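Local atomic coordinates of gamma-glutamyltranspeptidase (Streptomyces lincolnensis, PDB entry 6J3A), a protein that probably cleaves or transfers gamma-glutamyl-type groups, as an LmbA-like homologue of the gamma-glutamyltranspeptidases, members of the N-terminal nucleophile hydrolase clan. Residues M552-D564 and G575-G587. Sequence-based numbering, arbitrary orientation.
Sequences MRPGSVTVEARMD and GHEVTVGPPWSEG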
ATOM      1  N   MET A 552     -11.730 -34.731   7.265  1.00 41.73           N
ATOM      2  CA  MET A 552     -12.195 -33.727   8.233  1.00 42.95           C
ATOM      3  C   MET A 552     -11.457 -33.862   9.563  1.00 42.80           C
ATOM      4  O   MET A 552     -10.935 -34.931   9.881  1.00 42.07           O
ATOM      5  CB  MET A 552     -13.712 -33.831   8.427  1.00 44.31           C
ATOM      6  CG  MET A 552     -14.238 -34.604   9.624  1.00 45.27           C
ATOM      7  SD  MET A 552     -16.047 -34.580   9.641  1.00 45.53           S
ATOM      8  CE  MET A 552     -16.355 -33.865  11.253  1.00 46.33           C
ATOM      9  N   ARG A 553     -11.407 -32.772  10.323  1.00 43.37           N
ATOM     10  CA  ARG A 553     -10.745 -32.767  11.629  1.00 46.19           C
ATOM     11  C   ARG A 553     -11.767 -32.386  12.696  1.00 45.41           C
ATOM     12  O   ARG A 553     -12.053 -31.203  12.878  1.00 43.45           O
ATOM     13  CB  ARG A 553      -9.560 -31.804  11.621  1.00 49.81           C
ATOM     14  CG  ARG A 553      -8.477 -32.178  10.612  1.00 53.40           C
ATOM     15  CD  ARG A 553      -7.660 -30.977  10.139  1.00 58.86           C
ATOM     16  NE  ARG A 553      -6.413 -30.761  10.904  1.00 64.65           N
ATOM     17  CZ  ARG A 553      -5.927 -29.578  11.326  1.00 67.53           C
ATOM     18  NH1 ARG A 553      -6.575 -28.428  11.116  1.00 69.32           N
ATOM     19  NH2 ARG A 553      -4.772 -29.540  11.996  1.00 66.53           N
ATOM     20  N   PRO A 554     -12.349 -33.392  13.383  1.00 46.39           N
ATOM     21  CA  PRO A 554     -13.431 -33.122  14.329  1.00 45.38           C
ATOM     22  C   PRO A 554     -13.045 -32.167  15.451  1.00 42.81           C
ATOM     23  O   PRO A 554     -11.989 -32.327  16.060  1.00 42.16           O
ATOM     24  CB  PRO A 554     -13.755 -34.507  14.902  1.00 46.24           C
ATOM     25  CG  PRO A 554     -13.348 -35.461  13.842  1.00 47.04           C
ATOM     26  CD  PRO A 554     -12.138 -34.845  13.209  1.00 47.68           C
ATOM     27  N   GLY A 555     -13.907 -31.180  15.689  1.00 41.22           N
ATOM     28  CA  GLY A 555     -13.716 -30.172  16.736  1.00 40.39           C
ATOM     29  C   GLY A 555     -12.504 -29.255  16.613  1.00 39.26           C
ATOM     30  O   GLY A 555     -12.138 -28.591  17.585  1.00 40.27           O
ATOM     31  N   SER A 556     -11.900 -29.193  15.424  1.00 37.70           N
ATOM     32  CA  SER A 556     -10.626 -28.500  15.228  1.00 35.91           C
ATOM     33  C   SER A 556     -10.824 -27.060  14.808  1.00 35.82           C
ATOM     34  O   SER A 556     -11.464 -26.785  13.793  1.00 35.39           O
ATOM     35  CB  SER A 556      -9.780 -29.201  14.173  1.00 35.09           C
ATOM     36  OG  SER A 556      -8.492 -28.615  14.106  1.00 34.09           O
ATOM     37  N   VAL A 557     -10.234 -26.148  15.576  1.00 37.50           N
ATOM     38  CA  VAL A 557     -10.302 -24.718  15.280  1.00 37.42           C
ATOM     39  C   VAL A 557      -8.919 -24.059  15.371  1.00 36.40           C
ATOM     40  O   VAL A 557      -8.126 -24.356  16.266  1.00 36.23           O
ATOM     41  CB  VAL A 557     -11.340 -24.019  16.183  1.00 37.20           C
ATOM     42  CG1 VAL A 557     -10.851 -23.913  17.621  1.00 37.80           C
ATOM     43  CG2 VAL A 557     -11.699 -22.653  15.627  1.00 37.65           C
ATOM     44  N   THR A 558      -8.643 -23.163  14.430  1.00 35.54           N
ATOM     45  CA  THR A 558      -7.323 -22.544  14.319  1.00 35.35           C
ATOM     46  C   THR A 558      -7.414 -21.020  14.469  1.00 34.63           C
ATOM     47  O   THR A 558      -7.984 -20.345  13.616  1.00 33.41           O
ATOM     48  CB  THR A 558      -6.657 -22.920  12.985  1.00 34.93           C
ATOM     49  OG1 THR A 558      -6.629 -24.347  12.857  1.00 35.31           O
ATOM     50  CG2 THR A 558      -5.219 -22.380  12.893  1.00 35.14           C
ATOM     51  N   VAL A 559      -6.834 -20.498  15.551  1.00 34.39           N
ATOM     52  CA  VAL A 559      -6.743 -19.042  15.785  1.00 36.25           C
ATOM     53  C   VAL A 559      -5.322 -18.522  15.555  1.00 36.12           C
ATOM     54  O   VAL A 559      -4.350 -19.267  15.714  1.00 40.03           O
ATOM     55  CB  VAL A 559      -7.200 -18.628  17.209  1.00 37.31           C
ATOM     56  CG1 VAL A 559      -8.652 -19.023  17.437  1.00 38.43           C
ATOM     57  CG2 VAL A 559      -6.305 -19.211  18.301  1.00 37.66           C
ATOM     58  N   GLU A 560      -5.212 -17.242  15.197  1.00 33.70           N
ATOM     59  CA  GLU A 560      -3.915 -16.574  15.093  1.00 31.04           C
ATOM     60  C   GLU A 560      -3.346 -16.359  16.488  1.00 31.43           C
ATOM     61  O   GLU A 560      -4.088 -16.192  17.455  1.00 30.54           O
ATOM     62  CB  GLU A 560      -4.026 -15.236  14.362  1.00 28.85           C
ATOM     63  CG  GLU A 560      -4.332 -15.374  12.884  1.00 28.19           C
ATOM     64  CD  GLU A 560      -4.338 -14.050  12.142  1.00 28.30           C
ATOM     65  OE1 GLU A 560      -3.601 -13.928  11.146  1.00 28.43           O
ATOM     66  OE2 GLU A 560      -5.080 -13.124  12.527  1.00 28.37           O
ATOM     67  N   ALA A 561      -2.020 -16.348  16.577  1.00 32.43           N
ATOM     68  CA  ALA A 561      -1.327 -16.170  17.854  1.00 33.12           C
ATOM     69  C   ALA A 561      -1.617 -14.835  18.526  1.00 33.16           C
ATOM     70  O   ALA A 561      -1.426 -14.724  19.732  1.00 33.79           O
ATOM     71  CB  ALA A 561       0.180 -16.342  17.679  1.00 32.83           C
ATOM     72  N   ARG A 562      -2.073 -13.838  17.762  1.00 33.69           N
ATOM     73  CA  ARG A 562      -2.327 -12.481  18.300  1.00 34.88           C
ATOM     74  C   ARG A 562      -3.763 -12.283  18.764  1.00 35.64           C
ATOM     75  O   ARG A 562      -4.089 -11.210  19.261  1.00 35.96           O
ATOM     76  CB  ARG A 562      -1.878 -11.339  17.356  1.00 35.63           C
ATOM     77  CG  ARG A 562      -1.775 -11.690  15.885  1.00 37.53           C
ATOM     78  CD  ARG A 562      -1.117 -10.600  15.062  1.00 36.79           C
ATOM     79  NE  ARG A 562      -2.039  -9.514  14.806  1.00 37.57           N
ATOM     80  CZ  ARG A 562      -3.054  -9.540  13.942  1.00 37.12           C
ATOM     81  NH1 ARG A 562      -3.330 -10.606  13.192  1.00 35.88           N
ATOM     82  NH2 ARG A 562      -3.808  -8.458  13.838  1.00 37.61           N
ATOM     83  N   MET A 563      -4.610 -13.304  18.622  1.00 36.89           N
ATOM     84  CA  MET A 563      -5.867 -13.360  19.368  1.00 39.10           C
ATOM     85  C   MET A 563      -5.535 -13.484  20.861  1.00 40.00           C
ATOM     86  O   MET A 563      -4.536 -14.108  21.222  1.00 39.90           O
ATOM     87  CB  MET A 563      -6.718 -14.546  18.905  1.00 40.70           C
ATOM     88  CG  MET A 563      -8.083 -14.655  19.579  1.00 42.36           C
ATOM     89  SD  MET A 563      -9.273 -15.660  18.655  1.00 43.95           S
ATOM     90  CE  MET A 563      -9.713 -14.532  17.337  1.00 42.42           C
ATOM     91  N   ASP A 564      -6.361 -12.873  21.712  1.00 40.83           N
ATOM     92  CA  ASP A 564      -6.173 -12.897  23.169  1.00 41.94           C
ATOM     93  C   ASP A 564      -6.006 -14.345  23.652  1.00 43.58           C
ATOM     94  O   ASP A 564      -6.823 -15.192  23.288  1.00 42.60           O
ATOM     95  CB  ASP A 564      -7.375 -12.243  23.860  1.00 41.09           C
ATOM     96  N   GLY A 575     -14.384 -27.353  25.035  1.00 46.20           N
ATOM     97  CA  GLY A 575     -14.203 -28.601  24.295  1.00 44.51           C
ATOM     98  C   GLY A 575     -13.692 -28.472  22.878  1.00 43.50           C
ATOM     99  O   GLY A 575     -13.709 -29.450  22.128  1.00 44.59           O
ATOM    100  N   HIS A 576     -13.241 -27.281  22.496  1.00 43.01           N
ATOM    101  CA  HIS A 576     -12.593 -27.092  21.199  1.00 42.40           C
ATOM    102  C   HIS A 576     -11.204 -27.707  21.213  1.00 43.18           C
ATOM    103  O   HIS A 576     -10.504 -27.640  22.224  1.00 43.17           O
ATOM    104  CB  HIS A 576     -12.455 -25.611  20.871  1.00 41.00           C
ATOM    105  CG  HIS A 576     -13.761 -24.918  20.645  1.00 40.17           C
ATOM    106  ND1 HIS A 576     -14.336 -24.813  19.397  1.00 38.70           N
ATOM    107  CD2 HIS A 576     -14.602 -24.287  21.500  1.00 38.82           C
ATOM    108  CE1 HIS A 576     -15.477 -24.157  19.495  1.00 38.01           C
ATOM    109  NE2 HIS A 576     -15.663 -23.828  20.760  1.00 37.38           N
ATOM    110  N   GLU A 577     -10.826 -28.317  20.094  1.00 43.97           N
ATOM    111  CA  GLU A 577      -9.438 -28.702  19.849  1.00 45.27           C
ATOM    112  C   GLU A 577      -8.734 -27.548  19.114  1.00 44.14           C
ATOM    113  O   GLU A 577      -8.786 -27.434  17.887  1.00 43.63           O
ATOM    114  CB  GLU A 577      -9.367 -30.018  19.067  1.00 46.91           C
ATOM    115  CG  GLU A 577      -9.973 -31.216  19.812  1.00 48.83           C
ATOM    116  CD  GLU A 577      -9.301 -31.530  21.149  1.00 49.46           C
ATOM    117  OE1 GLU A 577     -10.013 -31.977  22.081  1.00 48.10           O
ATOM    118  OE2 GLU A 577      -8.069 -31.328  21.274  1.00 49.37           O
ATOM    119  N   VAL A 578      -8.082 -26.696  19.900  1.00 42.38           N
ATOM    120  CA  VAL A 578      -7.527 -25.434  19.423  1.00 41.83           C
ATOM    121  C   VAL A 578      -6.067 -25.558  19.000  1.00 40.72           C
ATOM    122  O   VAL A 578      -5.200 -25.886  19.814  1.00 39.31           O
ATOM    123  CB  VAL A 578      -7.612 -24.354  20.522  1.00 43.15           C
ATOM    124  CG1 VAL A 578      -6.970 -23.042  20.077  1.00 42.90           C
ATOM    125  CG2 VAL A 578      -9.061 -24.115  20.915  1.00 44.01           C
ATOM    126  N   THR A 579      -5.807 -25.261  17.731  1.00 40.62           N
ATOM    127  CA  THR A 579      -4.445 -25.103  17.227  1.00 41.24           C
ATOM    128  C   THR A 579      -4.140 -23.595  17.154  1.00 40.15           C
ATOM    129  O   THR A 579      -4.901 -22.830  16.554  1.00 39.38           O
ATOM    130  CB  THR A 579      -4.268 -25.769  15.842  1.00 42.19           C
ATOM    131  OG1 THR A 579      -4.813 -27.094  15.861  1.00 40.02           O
ATOM    132  CG2 THR A 579      -2.809 -25.877  15.481  1.00 44.20           C
ATOM    133  N   VAL A 580      -3.042 -23.178  17.781  1.00 38.91           N
ATOM    134  CA  VAL A 580      -2.596 -21.772  17.761  1.00 38.91           C
ATOM    135  C   VAL A 580      -1.618 -21.542  16.595  1.00 36.12           C
ATOM    136  O   VAL A 580      -0.431 -21.834  16.706  1.00 34.81           O
ATOM    137  CB  VAL A 580      -1.950 -21.344  19.110  1.00 40.04           C
ATOM    138  CG1 VAL A 580      -1.589 -19.864  19.108  1.00 39.99           C
ATOM    139  CG2 VAL A 580      -2.904 -21.602  20.265  1.00 40.43           C
ATOM    140  N   GLY A 581      -2.137 -21.009  15.489  1.00 34.49           N
ATOM    141  CA  GLY A 581      -1.340 -20.745  14.294  1.00 34.09           C
ATOM    142  C   GLY A 581      -0.505 -19.484  14.427  1.00 34.08           C
ATOM    143  O   GLY A 581      -0.612 -18.768  15.433  1.00 32.94           O
ATOM    144  N   PRO A 582       0.323 -19.185  13.407  1.00 33.52           N
ATOM    145  CA  PRO A 582       1.191 -18.017  13.519  1.00 34.29           C
ATOM    146  C   PRO A 582       0.416 -16.694  13.536  1.00 34.93           C
ATOM    147  O   PRO A 582      -0.687 -16.626  12.983  1.00 34.45           O
ATOM    148  CB  PRO A 582       2.088 -18.102  12.271  1.00 33.89           C
ATOM    149  CG  PRO A 582       1.901 -19.470  11.735  1.00 33.88           C
ATOM    150  CD  PRO A 582       0.518 -19.883  12.128  1.00 33.51           C
ATOM    151  N   PRO A 583       1.010 -15.645  14.139  1.00 34.94           N
ATOM    152  CA  PRO A 583       0.319 -14.375  14.375  1.00 34.64           C
ATOM    153  C   PRO A 583      -0.342 -13.785  13.132  1.00 33.38           C
ATOM    154  O   PRO A 583      -1.454 -13.275  13.214  1.00 33.50           O
ATOM    155  CB  PRO A 583       1.441 -13.432  14.843  1.00 35.20           C
ATOM    156  CG  PRO A 583       2.633 -14.278  15.104  1.00 35.31           C
ATOM    157  CD  PRO A 583       2.471 -15.517  14.297  1.00 35.19           C
ATOM    158  N   TRP A 584       0.351 -13.861  12.000  1.00 31.60           N
ATOM    159  CA  TRP A 584      -0.116 -13.252  10.754  1.00 30.89           C
ATOM    160  C   TRP A 584      -0.293 -14.314   9.679  1.00 29.88           C
ATOM    161  O   TRP A 584       0.483 -14.370   8.724  1.00 30.84           O
ATOM    162  CB  TRP A 584       0.888 -12.182  10.307  1.00 30.89           C
ATOM    163  CG  TRP A 584       0.976 -11.027  11.255  1.00 30.43           C
ATOM    164  CD1 TRP A 584       1.908 -10.842  12.227  1.00 30.50           C
ATOM    165  CD2 TRP A 584       0.084  -9.904  11.330  1.00 30.10           C
ATOM    166  NE1 TRP A 584       1.664  -9.664  12.903  1.00 30.63           N
ATOM    167  CE2 TRP A 584       0.550  -9.070  12.373  1.00 30.08           C
ATOM    168  CE3 TRP A 584      -1.061  -9.524  10.619  1.00 29.83           C
ATOM    169  CZ2 TRP A 584      -0.083  -7.877  12.721  1.00 30.85           C
ATOM    170  CZ3 TRP A 584      -1.697  -8.340  10.962  1.00 30.67           C
ATOM    171  CH2 TRP A 584      -1.202  -7.525  12.004  1.00 31.01           C
ATOM    172  N   SER A 585      -1.333 -15.133   9.850  1.00 28.73           N
ATOM    173  CA  SER A 585      -1.549 -16.382   9.073  1.00 27.51           C
ATOM    174  C   SER A 585      -2.972 -16.677   8.567  1.00 27.57           C
ATOM    175  O   SER A 585      -3.129 -17.543   7.705  1.00 26.79           O
ATOM    176  CB  SER A 585      -1.131 -17.582   9.925  1.00 26.65           C
ATOM    177  OG  SER A 585      -1.922 -17.662  11.105  1.00 25.57           O
ATOM    178  N   GLU A 586      -3.990 -15.981   9.080  1.00 27.77           N
ATOM    179  CA  GLU A 586      -5.405 -16.267   8.775  1.00 26.85           C
ATOM    180  C   GLU A 586      -6.007 -15.144   7.939  1.00 25.98           C
ATOM    181  O   GLU A 586      -6.141 -14.028   8.417  1.00 25.96           O
ATOM    182  CB  GLU A 586      -6.223 -16.418  10.061  1.00 27.00           C
ATOM    183  CG  GLU A 586      -5.832 -17.595  10.941  1.00 27.43           C
ATOM    184  CD  GLU A 586      -6.257 -18.920  10.356  1.00 27.88           C
ATOM    185  OE1 GLU A 586      -5.422 -19.862  10.355  1.00 28.70           O
ATOM    186  OE2 GLU A 586      -7.423 -19.002   9.891  1.00 26.26           O
ATOM    187  N   GLY A 587      -6.344 -15.451   6.693  1.00 25.87           N
ATOM    188  CA  GLY A 587      -7.083 -14.550   5.813  1.00 26.98           C
ATOM    189  C   GLY A 587      -6.189 -13.849   4.822  1.00 27.67           C
ATOM    190  O   GLY A 587      -5.107 -13.395   5.195  1.00 28.14           O
TER
HETATM  191  O   HOH W   1     -13.816 -26.484  17.484  1.00 39.08           O
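V557 and V578 are bridge partners where strands 556-560 and 577-581 pair in parallel, the two strands of a beta-alpha-beta unit whose crossover is helix 565-573; strand 538-540 flanks 556-560 on its other edge. The pairing rests on five backbone hydrogen bonds that alternate in direction, from E577 N to G555 O (2.8 Å) through V557 and T579 to G581 N on V559 O (2.8 Å). V557 and V559 each turn both N and O to the partner strand, V557 bonding to E577 and T579, V559 to T579 and G581, the parallel pattern.

Apolar packing lies on the valine face, where V557 CG1 meets V578 CG2 at 3.8 Å, the two side chains side by side; L571 of the crossover helix also touches V578.

The E560 carboxylate grips the loop that follows strand 577-581. Its chain, extended past CG, brings E560 OE1 to two amides: S585 N at 2.9 Å, on the anti lone pair, and E586 N at 2.9 Å, from above the carboxylate plane. R608 forms a salt bridge with the same oxygen, which probably favours the carboxylate form, while E560 OE2 pairs with R562 NH1 at 3.1 Å.

R562, bent at chi3 (-78°), lays its guanidinium flat on the W584 indole, planes 9° apart, a cation-pi stack with R562 CZ 3.5 Å from the six-membered-ring centroid. D534 O accepts from NH2, and in the guanidinium plane NH1 donates to P583 O along a nearly straight N-H...O line of 174°.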